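Local coordinates for protein pyruvate kinase (PDB 3QTG) that catalyses the final step of glycolysis, transferring the phosphoryl group of phosphoenolpyruvate to ADP to yield pyruvate and ATP, at residues 361-366 with 391-396; 385-390 with 416-421; 141-144 with 150-153. All blocks are in the same frame, centred on the assembly; numbering follows the deposited sequence.

Interaction 1 (361-366 with 391-396); sequences RFAKGL and AKFRPR
Lys364 lays the root of its side chain over one face of the Phe393 ring. Its CB stands 3.9 Å from the ring centroid and only 15° off the ring normal, the geometry of a CH-pi contact. The same face also receives the helix backbone, since Lys364 N comes to 3.7 Å from Phe393 CE2. With CG anti to the backbone N (chi1 -176°), the lysine stem passes over the CD1-CE1 border of the ring, and the two side chains cross at about a right angle. Its CD still lies 3.9 Å from Phe393 CE1. Ala363 closes the buried flank, where its CB meets Phe393 CE2 obliquely at 3.9 Å.

This tight zone is small. Beyond CD the lysine bends at chi4 and carries its ammonium away from the ring, toward a long, weak ion pair with Glu368, on a side where both Lys364 and Phe393 remain partly exposed. The turn that presents the ring is more firmly tied. Ala391 O accepts Arg394 N at 2.8 Å, closing a type I beta turn, and takes Arg394 NH1 at 3.0 Å from the opposite face of its carbonyl plane.

Were Phe393 replaced by an alanine, the Lys364 methylenes and the Ala363 methyl would probably lose their aromatic partner, and a gap is likely to open between helix 358-373 and the turn. No hydrogen bond spans the two segments, so the union of helix and turn here rests on dispersion and the weak CH-pi attraction of Lys364 CB, while the ammonium is turned away, so the contact is not a cation-pi interaction.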
ATOM      1  N   ARG A 361      -4.678   3.095 -18.747  1.00 40.36           N
ATOM      2  CA  ARG A 361      -3.905   2.033 -18.085  1.00 41.46           C
ATOM      3  C   ARG A 361      -2.628   1.752 -18.869  1.00 39.96           C
ATOM      4  O   ARG A 361      -1.575   1.654 -18.277  1.00 40.12           O
ATOM      5  CB  ARG A 361      -4.727   0.750 -17.889  1.00 41.83           C
ATOM      6  CG  ARG A 361      -6.073   1.016 -17.246  1.00 44.20           C
ATOM      7  CD  ARG A 361      -6.833  -0.251 -16.815  1.00 45.84           C
ATOM      8  NE  ARG A 361      -8.028   0.136 -16.071  1.00 52.94           N
ATOM      9  CZ  ARG A 361      -8.081   0.241 -14.743  1.00 55.70           C
ATOM     10  NH1 ARG A 361      -7.006  -0.039 -13.996  1.00 55.23           N
ATOM     11  NH2 ARG A 361      -9.218   0.624 -14.161  1.00 57.09           N
ATOM     12  N   PHE A 362      -2.718   1.683 -20.196  1.00 39.08           N
ATOM     13  CA  PHE A 362      -1.525   1.516 -21.045  1.00 38.57           C
ATOM     14  C   PHE A 362      -0.491   2.623 -20.795  1.00 37.92           C
ATOM     15  O   PHE A 362       0.693   2.330 -20.542  1.00 36.01           O
ATOM     16  CB  PHE A 362      -1.915   1.482 -22.532  1.00 38.50           C
ATOM     17  CG  PHE A 362      -0.738   1.430 -23.494  1.00 38.75           C
ATOM     18  CD1 PHE A 362      -0.085   0.234 -23.750  1.00 38.88           C
ATOM     19  CD2 PHE A 362      -0.314   2.575 -24.158  1.00 38.90           C
ATOM     20  CE1 PHE A 362       0.971   0.173 -24.651  1.00 40.64           C
ATOM     21  CE2 PHE A 362       0.735   2.541 -25.054  1.00 39.36           C
ATOM     22  CZ  PHE A 362       1.391   1.325 -25.305  1.00 41.04           C
ATOM     23  N   ALA A 363      -0.935   3.884 -20.854  1.00 37.67           N
ATOM     24  CA  ALA A 363      -0.016   5.039 -20.724  1.00 37.65           C
ATOM     25  C   ALA A 363       0.634   5.129 -19.331  1.00 37.61           C
ATOM     26  O   ALA A 363       1.841   5.317 -19.213  1.00 37.53           O
ATOM     27  CB  ALA A 363      -0.712   6.344 -21.101  1.00 37.09           C
ATOM     28  N   LYS A 364      -0.168   4.948 -18.290  1.00 38.05           N
ATOM     29  CA  LYS A 364       0.328   4.849 -16.916  1.00 38.98           C
ATOM     30  C   LYS A 364       1.396   3.751 -16.767  1.00 39.27           C
ATOM     31  O   LYS A 364       2.449   3.991 -16.176  1.00 39.42           O
ATOM     32  CB  LYS A 364      -0.833   4.560 -15.956  1.00 38.87           C
ATOM     33  CG  LYS A 364      -0.437   4.542 -14.506  1.00 39.73           C
ATOM     34  CD  LYS A 364      -1.659   4.532 -13.626  1.00 44.17           C
ATOM     35  CE  LYS A 364      -1.299   4.452 -12.142  1.00 47.30           C
ATOM     36  NZ  LYS A 364      -0.942   3.024 -11.771  1.00 49.67           N
ATOM     37  N   GLY A 365       1.107   2.556 -17.289  1.00 39.45           N
ATOM     38  CA  GLY A 365       2.037   1.421 -17.228  1.00 39.50           C
ATOM     39  C   GLY A 365       3.349   1.722 -17.927  1.00 39.27           C
ATOM     40  O   GLY A 365       4.408   1.404 -17.413  1.00 39.21           O
ATOM     41  N   LEU A 366       3.273   2.367 -19.089  1.00 39.37           N
ATOM     42  CA  LEU A 366       4.459   2.880 -19.787  1.00 39.70           C
ATOM     43  C   LEU A 366       5.309   3.869 -18.989  1.00 39.00           C
ATOM     44  O   LEU A 366       6.544   3.759 -18.953  1.00 39.13           O
ATOM     45  CB  LEU A 366       4.075   3.509 -21.117  1.00 40.33           C
ATOM     46  CG  LEU A 366       4.612   2.784 -22.341  1.00 43.39           C
ATOM     47  CD1 LEU A 366       4.282   1.264 -22.314  1.00 45.54           C
ATOM     48  CD2 LEU A 366       4.050   3.463 -23.552  1.00 44.68           C
ATOM     49  N   ALA A 391       1.848  12.508 -20.863  1.00 32.38           N
ATOM     50  CA  ALA A 391       2.190  13.683 -20.051  1.00 32.19           C
ATOM     51  C   ALA A 391       1.382  13.814 -18.778  1.00 32.08           C
ATOM     52  O   ALA A 391       1.906  14.255 -17.748  1.00 32.00           O
ATOM     53  CB  ALA A 391       2.095  14.977 -20.875  1.00 30.53           C
ATOM     54  N   LYS A 392       0.106  13.443 -18.832  1.00 32.28           N
ATOM     55  CA  LYS A 392      -0.763  13.675 -17.667  1.00 32.81           C
ATOM     56  C   LYS A 392      -0.376  12.804 -16.494  1.00 32.86           C
ATOM     57  O   LYS A 392      -0.767  13.093 -15.368  1.00 32.07           O
ATOM     58  CB  LYS A 392      -2.244  13.502 -18.000  1.00 32.55           C
ATOM     59  CG  LYS A 392      -2.694  12.082 -18.204  1.00 34.24           C
ATOM     60  CD  LYS A 392      -4.107  12.046 -18.747  1.00 34.93           C
ATOM     61  CE  LYS A 392      -4.676  10.658 -18.557  1.00 37.49           C
ATOM     62  NZ  LYS A 392      -6.008  10.563 -19.168  1.00 38.89           N
ATOM     63  N   PHE A 393       0.385  11.732 -16.759  1.00 33.37           N
ATOM     64  CA  PHE A 393       0.869  10.880 -15.676  1.00 34.13           C
ATOM     65  C   PHE A 393       2.197  11.366 -15.166  1.00 34.46           C
ATOM     66  O   PHE A 393       2.799  10.703 -14.342  1.00 35.50           O
ATOM     67  CB  PHE A 393       0.933   9.394 -16.086  1.00 34.54           C
ATOM     68  CG  PHE A 393      -0.426   8.793 -16.330  1.00 34.91           C
ATOM     69  CD1 PHE A 393      -1.243   8.427 -15.263  1.00 34.98           C
ATOM     70  CD2 PHE A 393      -0.902   8.638 -17.628  1.00 33.43           C
ATOM     71  CE1 PHE A 393      -2.512   7.889 -15.499  1.00 35.05           C
ATOM     72  CE2 PHE A 393      -2.142   8.100 -17.865  1.00 32.51           C
ATOM     73  CZ  PHE A 393      -2.946   7.717 -16.791  1.00 34.54           C
ATOM     74  N   ARG A 394       2.657  12.519 -15.664  1.00 34.38           N
ATOM     75  CA  ARG A 394       3.805  13.220 -15.075  1.00 34.48           C
ATOM     76  C   ARG A 394       5.116  12.410 -15.099  1.00 35.23           C
ATOM     77  O   ARG A 394       5.755  12.192 -14.055  1.00 35.73           O
ATOM     78  CB  ARG A 394       3.468  13.746 -13.665  1.00 34.18           C
ATOM     79  CG  ARG A 394       2.398  14.882 -13.653  1.00 32.86           C
ATOM     80  CD  ARG A 394       2.876  16.069 -14.475  1.00 33.39           C
ATOM     81  NE  ARG A 394       2.032  17.278 -14.431  1.00 32.81           N
ATOM     82  CZ  ARG A 394       1.152  17.602 -15.364  1.00 34.53           C
ATOM     83  NH1 ARG A 394       0.976  16.771 -16.372  1.00 33.17           N
ATOM     84  NH2 ARG A 394       0.440  18.747 -15.290  1.00 34.11           N
ATOM     85  N   PRO A 395       5.546  11.990 -16.306  1.00 35.41           N
ATOM     86  CA  PRO A 395       6.888  11.365 -16.406  1.00 35.99           C
ATOM     87  C   PRO A 395       7.944  12.367 -15.945  1.00 37.14           C
ATOM     88  O   PRO A 395       7.754  13.581 -16.120  1.00 37.03           O
ATOM     89  CB  PRO A 395       7.035  11.090 -17.900  1.00 35.29           C
ATOM     90  CG  PRO A 395       6.012  12.106 -18.562  1.00 35.49           C
ATOM     91  CD  PRO A 395       4.881  12.120 -17.616  1.00 33.55           C
ATOM     92  N   ARG A 396       9.042  11.879 -15.373  1.00 38.28           N
ATOM     93  CA  ARG A 396       9.959  12.731 -14.636  1.00 40.04           C
ATOM     94  C   ARG A 396      11.131  13.179 -15.486  1.00 40.26           C
ATOM     95  O   ARG A 396      12.071  13.805 -14.986  1.00 41.08           O
ATOM     96  CB  ARG A 396      10.479  12.008 -13.381  1.00 41.29           C
ATOM     97  CG  ARG A 396       9.513  11.944 -12.220  1.00 44.20           C
ATOM     98  CD  ARG A 396       9.269  13.329 -11.691  1.00 52.42           C
ATOM     99  NE  ARG A 396       8.986  13.334 -10.253  1.00 57.02           N
ATOM    100  CZ  ARG A 396       7.768  13.451  -9.733  1.00 57.03           C
ATOM    101  NH1 ARG A 396       6.707  13.569 -10.533  1.00 57.35           N
ATOM    102  NH2 ARG A 396       7.618  13.452  -8.415  1.00 57.97           N
TER

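Interaction 2 (385-390 with 416-421); sequences TLARRI and WALEPL. With SO4 (sulfate ion), chain C.
Leu418 reaches from the start of strand 418-422 to Ala387 on helix 385-391, and its two methyls make the closest approaches between the segments. The bond from CA to CB is directed at the helix, yet neither CB nor CG comes within 4.2 Å of helix atoms. The first torsion (chi1 -56°) puts CG anti to the carbonyl carbon, from where the two methyls reach Ala387. They divide the work: CD1 lies 4.0 Å from Ala387 CB, whereas CD2 rests 3.9 Å from Ala387 O. The contact is thus methyl against methyl, with a backbone carbonyl alongside, and has no hydrogen bond across it. Leu412 touches both Ala387 and Leu418, and Val401 does the same from the neighbouring strand, so the pair is buried within an apolar layer.

The start of the same helix faces a sulfate, probably from the crystallisation liquor. Leu386 N donates to sulfate O3 at 2.9 Å and almost straight, with an angle at the hydrogen of 170°. Thr385 N gives a longer bond of 3.2 Å to sulfate O2, and Thr385 OG1 adds a weak one to that same oxygen. Ser381, Met382, Ser383 and Tyr428 complete the site, and the helix dipole would be expected to favour an anion here. The loop and helix start probably correspond to the region that, in fructose 1,6-bisphosphate-regulated relatives, holds the effector's 6-phosphate, although binding of that effector here is not implied.

Helix 385-391 is the connection between parallel strands 376-380 and 399-403, and Leu418 comes from the next strand along: this is the helix-on-sheet packing of a beta-alpha-beta crossover in the C-terminal alpha/beta domain of pyruvate kinase.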
ATOM      1  N   THR A 385      -2.562  12.999 -29.321  1.00 38.48           N
ATOM      2  CA  THR A 385      -3.400  12.283 -28.332  1.00 37.86           C
ATOM      3  C   THR A 385      -2.615  11.400 -27.315  1.00 37.39           C
ATOM      4  O   THR A 385      -2.795  11.519 -26.103  1.00 36.77           O
ATOM      5  CB  THR A 385      -4.478  11.447 -29.040  1.00 38.54           C
ATOM      6  OG1 THR A 385      -5.146  12.260 -30.027  1.00 39.73           O
ATOM      7  CG2 THR A 385      -5.515  10.897 -28.036  1.00 38.65           C
ATOM      8  N   LEU A 386      -1.737  10.528 -27.800  1.00 36.88           N
ATOM      9  CA  LEU A 386      -1.001   9.662 -26.896  1.00 35.95           C
ATOM     10  C   LEU A 386       0.021  10.479 -26.118  1.00 35.14           C
ATOM     11  O   LEU A 386       0.258  10.208 -24.927  1.00 33.88           O
ATOM     12  CB  LEU A 386      -0.332   8.495 -27.634  1.00 36.33           C
ATOM     13  CG  LEU A 386       0.400   7.451 -26.763  1.00 37.15           C
ATOM     14  CD1 LEU A 386      -0.507   6.798 -25.693  1.00 34.22           C
ATOM     15  CD2 LEU A 386       1.072   6.388 -27.645  1.00 36.23           C
ATOM     16  N   ALA A 387       0.612  11.479 -26.779  1.00 33.83           N
ATOM     17  CA  ALA A 387       1.639  12.311 -26.138  1.00 33.93           C
ATOM     18  C   ALA A 387       1.073  12.993 -24.907  1.00 33.77           C
ATOM     19  O   ALA A 387       1.667  12.939 -23.830  1.00 33.58           O
ATOM     20  CB  ALA A 387       2.187  13.347 -27.116  1.00 34.00           C
ATOM     21  N   ARG A 388      -0.089  13.626 -25.071  1.00 34.16           N
ATOM     22  CA  ARG A 388      -0.859  14.172 -23.944  1.00 34.85           C
ATOM     23  C   ARG A 388      -1.267  13.141 -22.880  1.00 34.52           C
ATOM     24  O   ARG A 388      -1.223  13.433 -21.682  1.00 34.42           O
ATOM     25  CB  ARG A 388      -2.103  14.905 -24.452  1.00 35.05           C
ATOM     26  CG  ARG A 388      -1.792  16.278 -25.069  1.00 36.14           C
ATOM     27  CD  ARG A 388      -3.066  16.896 -25.673  1.00 38.37           C
ATOM     28  NE  ARG A 388      -2.749  17.957 -26.633  1.00 43.00           N
ATOM     29  CZ  ARG A 388      -2.746  19.248 -26.317  1.00 45.91           C
ATOM     30  NH1 ARG A 388      -3.054  19.632 -25.075  1.00 46.29           N
ATOM     31  NH2 ARG A 388      -2.448  20.161 -27.236  1.00 45.86           N
ATOM     32  N   ARG A 389      -1.688  11.952 -23.302  1.00 33.91           N
ATOM     33  CA  ARG A 389      -2.064  10.946 -22.322  1.00 35.04           C
ATOM     34  C   ARG A 389      -0.845  10.514 -21.476  1.00 34.07           C
ATOM     35  O   ARG A 389      -0.972  10.255 -20.295  1.00 34.13           O
ATOM     36  CB  ARG A 389      -2.745   9.752 -22.983  1.00 35.06           C
ATOM     37  CG  ARG A 389      -3.301   8.738 -21.978  1.00 37.32           C
ATOM     38  CD  ARG A 389      -3.894   7.503 -22.654  1.00 37.13           C
ATOM     39  NE  ARG A 389      -4.679   7.846 -23.833  1.00 42.23           N
ATOM     40  CZ  ARG A 389      -5.938   8.263 -23.816  1.00 46.27           C
ATOM     41  NH1 ARG A 389      -6.541   8.571 -24.967  1.00 46.19           N
ATOM     42  NH2 ARG A 389      -6.599   8.381 -22.664  1.00 47.77           N
ATOM     43  N   ILE A 390       0.329  10.461 -22.083  1.00 33.88           N
ATOM     44  CA  ILE A 390       1.552  10.147 -21.348  1.00 33.81           C
ATOM     45  C   ILE A 390       1.885  11.266 -20.371  1.00 33.43           C
ATOM     46  O   ILE A 390       2.163  10.993 -19.198  1.00 32.82           O
ATOM     47  CB  ILE A 390       2.762   9.843 -22.291  1.00 34.13           C
ATOM     48  CG1 ILE A 390       2.659   8.404 -22.826  1.00 36.12           C
ATOM     49  CG2 ILE A 390       4.099  10.028 -21.549  1.00 32.71           C
ATOM     50  CD1 ILE A 390       3.328   8.204 -24.151  1.00 37.85           C
ATOM     51  N   TRP A 416       3.350  19.665 -20.172  1.00 33.42           N
ATOM     52  CA  TRP A 416       4.377  19.068 -19.288  1.00 33.68           C
ATOM     53  C   TRP A 416       5.339  18.077 -19.967  1.00 34.39           C
ATOM     54  O   TRP A 416       4.904  17.081 -20.540  1.00 35.42           O
ATOM     55  CB  TRP A 416       3.683  18.352 -18.127  1.00 32.00           C
ATOM     56  CG  TRP A 416       4.601  17.497 -17.290  1.00 32.36           C
ATOM     57  CD1 TRP A 416       4.912  16.170 -17.496  1.00 30.07           C
ATOM     58  CD2 TRP A 416       5.311  17.893 -16.108  1.00 30.47           C
ATOM     59  NE1 TRP A 416       5.757  15.731 -16.531  1.00 28.63           N
ATOM     60  CE2 TRP A 416       6.038  16.758 -15.666  1.00 30.75           C
ATOM     61  CE3 TRP A 416       5.398  19.094 -15.376  1.00 31.92           C
ATOM     62  CZ2 TRP A 416       6.855  16.773 -14.515  1.00 30.40           C
ATOM     63  CZ3 TRP A 416       6.223  19.121 -14.213  1.00 30.97           C
ATOM     64  CH2 TRP A 416       6.935  17.948 -13.801  1.00 31.67           C
ATOM     65  N   ALA A 417       6.633  18.373 -19.876  1.00 35.49           N
ATOM     66  CA  ALA A 417       7.765  17.488 -20.267  1.00 35.96           C
ATOM     67  C   ALA A 417       7.966  17.263 -21.753  1.00 36.66           C
ATOM     68  O   ALA A 417       9.002  16.720 -22.158  1.00 37.54           O
ATOM     69  CB  ALA A 417       7.729  16.117 -19.511  1.00 35.57           C
ATOM     70  N   LEU A 418       6.987  17.646 -22.570  1.00 37.12           N
ATOM     71  CA  LEU A 418       7.015  17.279 -23.983  1.00 37.61           C
ATOM     72  C   LEU A 418       8.003  18.097 -24.777  1.00 39.14           C
ATOM     73  O   LEU A 418       8.053  19.338 -24.668  1.00 38.96           O
ATOM     74  CB  LEU A 418       5.627  17.355 -24.636  1.00 37.31           C
ATOM     75  CG  LEU A 418       4.484  16.545 -24.009  1.00 36.97           C
ATOM     76  CD1 LEU A 418       3.314  16.558 -24.956  1.00 34.67           C
ATOM     77  CD2 LEU A 418       4.909  15.104 -23.664  1.00 34.99           C
ATOM     78  N   GLU A 419       8.793  17.391 -25.577  1.00 39.99           N
ATOM     79  CA  GLU A 419       9.644  18.047 -26.563  1.00 41.57           C
ATOM     80  C   GLU A 419       9.217  17.652 -27.977  1.00 41.43           C
ATOM     81  O   GLU A 419       9.626  16.610 -28.492  1.00 40.53           O
ATOM     82  CB  GLU A 419      11.133  17.789 -26.338  1.00 41.61           C
ATOM     83  CG  GLU A 419      11.953  18.905 -26.978  1.00 45.90           C
ATOM     84  CD  GLU A 419      13.404  18.552 -27.161  1.00 51.37           C
ATOM     85  OE1 GLU A 419      13.878  18.603 -28.316  1.00 56.17           O
ATOM     86  OE2 GLU A 419      14.066  18.213 -26.158  1.00 53.40           O
ATOM     87  N   PRO A 420       8.376  18.492 -28.593  1.00 41.98           N
ATOM     88  CA  PRO A 420       7.834  18.173 -29.897  1.00 43.06           C
ATOM     89  C   PRO A 420       8.799  18.453 -31.043  1.00 44.78           C
ATOM     90  O   PRO A 420       9.386  19.538 -31.133  1.00 45.66           O
ATOM     91  CB  PRO A 420       6.566  19.032 -29.974  1.00 42.56           C
ATOM     92  CG  PRO A 420       6.844  20.209 -29.073  1.00 41.95           C
ATOM     93  CD  PRO A 420       7.854  19.768 -28.048  1.00 41.46           C
ATOM     94  N   LEU A 421       8.936  17.459 -31.911  1.00 46.23           N
ATOM     95  CA  LEU A 421       9.849  17.472 -33.044  1.00 48.44           C
ATOM     96  C   LEU A 421       9.041  17.245 -34.308  1.00 49.26           C
ATOM     97  O   LEU A 421       8.274  16.286 -34.402  1.00 49.20           O
ATOM     98  CB  LEU A 421      10.882  16.345 -32.901  1.00 48.81           C
ATOM     99  CG  LEU A 421      11.732  16.342 -31.621  1.00 50.23           C
ATOM    100  CD1 LEU A 421      12.258  14.963 -31.296  1.00 50.32           C
ATOM    101  CD2 LEU A 421      12.876  17.363 -31.709  1.00 52.70           C
TER
HETATM  102  S   SO4 C 500      -2.122   9.979 -31.825  1.00 42.68           S
HETATM  103  O1  SO4 C 500      -1.311   9.606 -32.962  1.00 39.99           O
HETATM  104  O2  SO4 C 500      -2.694  11.307 -32.082  1.00 45.44           O
HETATM  105  O3  SO4 C 500      -1.312  10.036 -30.609  1.00 42.37           O
HETATM  106  O4  SO4 C 500      -3.215   9.037 -31.584  1.00 41.57           O

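Interaction 3 (141-144 with 150-153); sequences LKVT and WIEA
Glu152 O receives the backbone bond from Thr144 N at 2.9 Å, nearly straight at 163°. The Thr144 hydroxyl lies near the same oxygen in a weak, unsettled bond, and Val143 CA adds a CA-H...O contact at 3.5 Å. These groups join strands 139-146 and 150-155, a beta hairpin of the small B domain that pyruvate kinases insert into their barrel and that caps the active site. The side chain of Leu141 is about 11 Å from that of Lys165, a probable ATP-binding residue.

Val143 and Ala153 form an antiparallel non-hydrogen-bonded pair with their CA atoms just 4.0 Å apart. The local strand axes make an angle of 121°, well short of antiparallel, consistent with a strong local twist or coiling of the strands. At this pair Ala153 CA also approaches Lys142 O to 3.1 Å, a second CA-H...O contact running in the reverse sense to that from Val143.

Ala153 has only a methyl to offer, yet two side chains meet it: Leu141 CB lies 3.7 Å from Ala153 CB, and Val143 CG2 comes less close to it. Phe104 on strand 101-106 also touches Ala153 and Ile151, continuing the apolar cover into the neighbouring strand.

The partly exposed margin is polar instead. Thr144 OG1 sits between its backbone N and carbonyl carbon (chi1 55°), which turns it toward the Glu152 strand. One water bridges the two side chains, lying 2.6 Å from Thr144 OG1 and donating a hydrogen bond to Glu152 OE1 at 2.9 Å.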
ATOM      1  N   LEU A 141     -16.059  50.284  -2.109  1.00 38.53           N
ATOM      2  CA  LEU A 141     -17.269  50.931  -1.629  1.00 39.09           C
ATOM      3  C   LEU A 141     -18.148  49.877  -0.976  1.00 38.41           C
ATOM      4  O   LEU A 141     -18.421  48.840  -1.574  1.00 37.30           O
ATOM      5  CB  LEU A 141     -18.071  51.609  -2.756  1.00 38.31           C
ATOM      6  CG  LEU A 141     -17.682  52.536  -3.928  1.00 40.49           C
ATOM      7  CD1 LEU A 141     -17.900  54.067  -3.673  1.00 36.00           C
ATOM      8  CD2 LEU A 141     -16.345  52.219  -4.620  1.00 40.16           C
ATOM      9  N   LYS A 142     -18.611  50.174   0.234  1.00 38.43           N
ATOM     10  CA  LYS A 142     -19.420  49.242   1.011  1.00 39.44           C
ATOM     11  C   LYS A 142     -20.899  49.535   0.730  1.00 38.44           C
ATOM     12  O   LYS A 142     -21.366  50.631   1.006  1.00 38.82           O
ATOM     13  CB  LYS A 142     -19.145  49.462   2.504  1.00 39.41           C
ATOM     14  CG  LYS A 142     -18.875  48.233   3.320  1.00 44.74           C
ATOM     15  CD  LYS A 142     -19.825  47.079   3.083  1.00 48.12           C
ATOM     16  CE  LYS A 142     -19.315  45.853   3.852  1.00 51.72           C
ATOM     17  NZ  LYS A 142     -19.397  46.071   5.325  1.00 52.24           N
ATOM     18  N   VAL A 143     -21.630  48.558   0.208  1.00 38.29           N
ATOM     19  CA  VAL A 143     -23.056  48.727  -0.130  1.00 38.21           C
ATOM     20  C   VAL A 143     -23.987  48.800   1.108  1.00 39.57           C
ATOM     21  O   VAL A 143     -24.069  47.873   1.914  1.00 39.68           O
ATOM     22  CB  VAL A 143     -23.538  47.649  -1.131  1.00 37.98           C
ATOM     23  CG1 VAL A 143     -25.010  47.849  -1.511  1.00 36.80           C
ATOM     24  CG2 VAL A 143     -22.653  47.650  -2.380  1.00 36.68           C
ATOM     25  N   THR A 144     -24.712  49.910   1.216  1.00 40.62           N
ATOM     26  CA  THR A 144     -25.518  50.218   2.394  1.00 41.87           C
ATOM     27  C   THR A 144     -27.031  50.206   2.155  1.00 42.83           C
ATOM     28  O   THR A 144     -27.822  50.183   3.101  1.00 42.91           O
ATOM     29  CB  THR A 144     -25.126  51.589   2.957  1.00 42.03           C
ATOM     30  OG1 THR A 144     -25.231  52.577   1.921  1.00 41.45           O
ATOM     31  CG2 THR A 144     -23.697  51.553   3.518  1.00 40.60           C
ATOM     32  N   TRP A 150     -31.031  50.699  -8.555  1.00 46.97           N
ATOM     33  CA  TRP A 150     -30.076  51.597  -7.906  1.00 44.66           C
ATOM     34  C   TRP A 150     -29.428  50.990  -6.651  1.00 42.45           C
ATOM     35  O   TRP A 150     -29.941  50.048  -6.060  1.00 40.74           O
ATOM     36  CB  TRP A 150     -30.705  52.964  -7.604  1.00 44.98           C
ATOM     37  CG  TRP A 150     -31.797  52.920  -6.598  1.00 45.77           C
ATOM     38  CD1 TRP A 150     -33.145  52.855  -6.846  1.00 47.56           C
ATOM     39  CD2 TRP A 150     -31.652  52.950  -5.168  1.00 45.84           C
ATOM     40  NE1 TRP A 150     -33.848  52.843  -5.657  1.00 47.93           N
ATOM     41  CE2 TRP A 150     -32.960  52.893  -4.614  1.00 47.46           C
ATOM     42  CE3 TRP A 150     -30.549  53.024  -4.301  1.00 44.00           C
ATOM     43  CZ2 TRP A 150     -33.190  52.901  -3.235  1.00 47.96           C
ATOM     44  CZ3 TRP A 150     -30.771  53.027  -2.940  1.00 45.88           C
ATOM     45  CH2 TRP A 150     -32.090  52.975  -2.412  1.00 46.93           C
ATOM     46  N   ILE A 151     -28.309  51.589  -6.262  1.00 41.00           N
ATOM     47  CA  ILE A 151     -27.491  51.153  -5.155  1.00 39.36           C
ATOM     48  C   ILE A 151     -26.884  52.385  -4.488  1.00 38.51           C
ATOM     49  O   ILE A 151     -26.521  53.342  -5.155  1.00 37.97           O
ATOM     50  CB  ILE A 151     -26.388  50.174  -5.698  1.00 39.59           C
ATOM     51  CG1 ILE A 151     -26.871  48.733  -5.590  1.00 40.64           C
ATOM     52  CG2 ILE A 151     -25.026  50.358  -5.030  1.00 39.11           C
ATOM     53  CD1 ILE A 151     -26.651  47.963  -6.896  1.00 43.31           C
ATOM     54  N   GLU A 152     -26.796  52.363  -3.163  1.00 38.20           N
ATOM     55  CA  GLU A 152     -25.958  53.289  -2.440  1.00 37.82           C
ATOM     56  C   GLU A 152     -24.808  52.527  -1.776  1.00 37.10           C
ATOM     57  O   GLU A 152     -25.000  51.419  -1.270  1.00 36.65           O
ATOM     58  CB  GLU A 152     -26.789  54.055  -1.396  1.00 38.04           C
ATOM     59  CG  GLU A 152     -27.820  55.035  -2.032  1.00 39.06           C
ATOM     60  CD  GLU A 152     -28.796  55.614  -1.013  1.00 40.80           C
ATOM     61  OE1 GLU A 152     -28.989  55.006   0.074  1.00 42.28           O
ATOM     62  OE2 GLU A 152     -29.371  56.689  -1.297  1.00 45.74           O
ATOM     63  N   ALA A 153     -23.626  53.137  -1.761  1.00 36.95           N
ATOM     64  CA  ALA A 153     -22.440  52.527  -1.175  1.00 36.95           C
ATOM     65  C   ALA A 153     -21.508  53.579  -0.566  1.00 37.15           C
ATOM     66  O   ALA A 153     -21.409  54.689  -1.065  1.00 37.70           O
ATOM     67  CB  ALA A 153     -21.719  51.684  -2.218  1.00 36.38           C
TER
HETATM   68  O   HOH W   1     -27.423  53.945   2.328  1.00 47.05           O

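How the interactions relate
Interactions 1 and 2 belong to one unit, the C-terminal alpha/beta domain, with centres about 10 Å apart and segments that alternate along the chain. They touch directly: Pro395 O of interaction 1 lies 3.0 Å from Trp416 NE1 of interaction 2, a probable hydrogen bond, and Arg394 makes a cation-pi contact with the same tryptophan. Helix 385-391, which packs on Leu418, also leads directly along the chain into the turn that presents Phe393. Interaction 3 stands apart on the opposite side of the chain's centre, its nearest atoms about 38 Å from interaction 1 and about 40 Å from interaction 2. It alone lies near a probable nucleotide-binding residue, while the sulfate belongs to interaction 2.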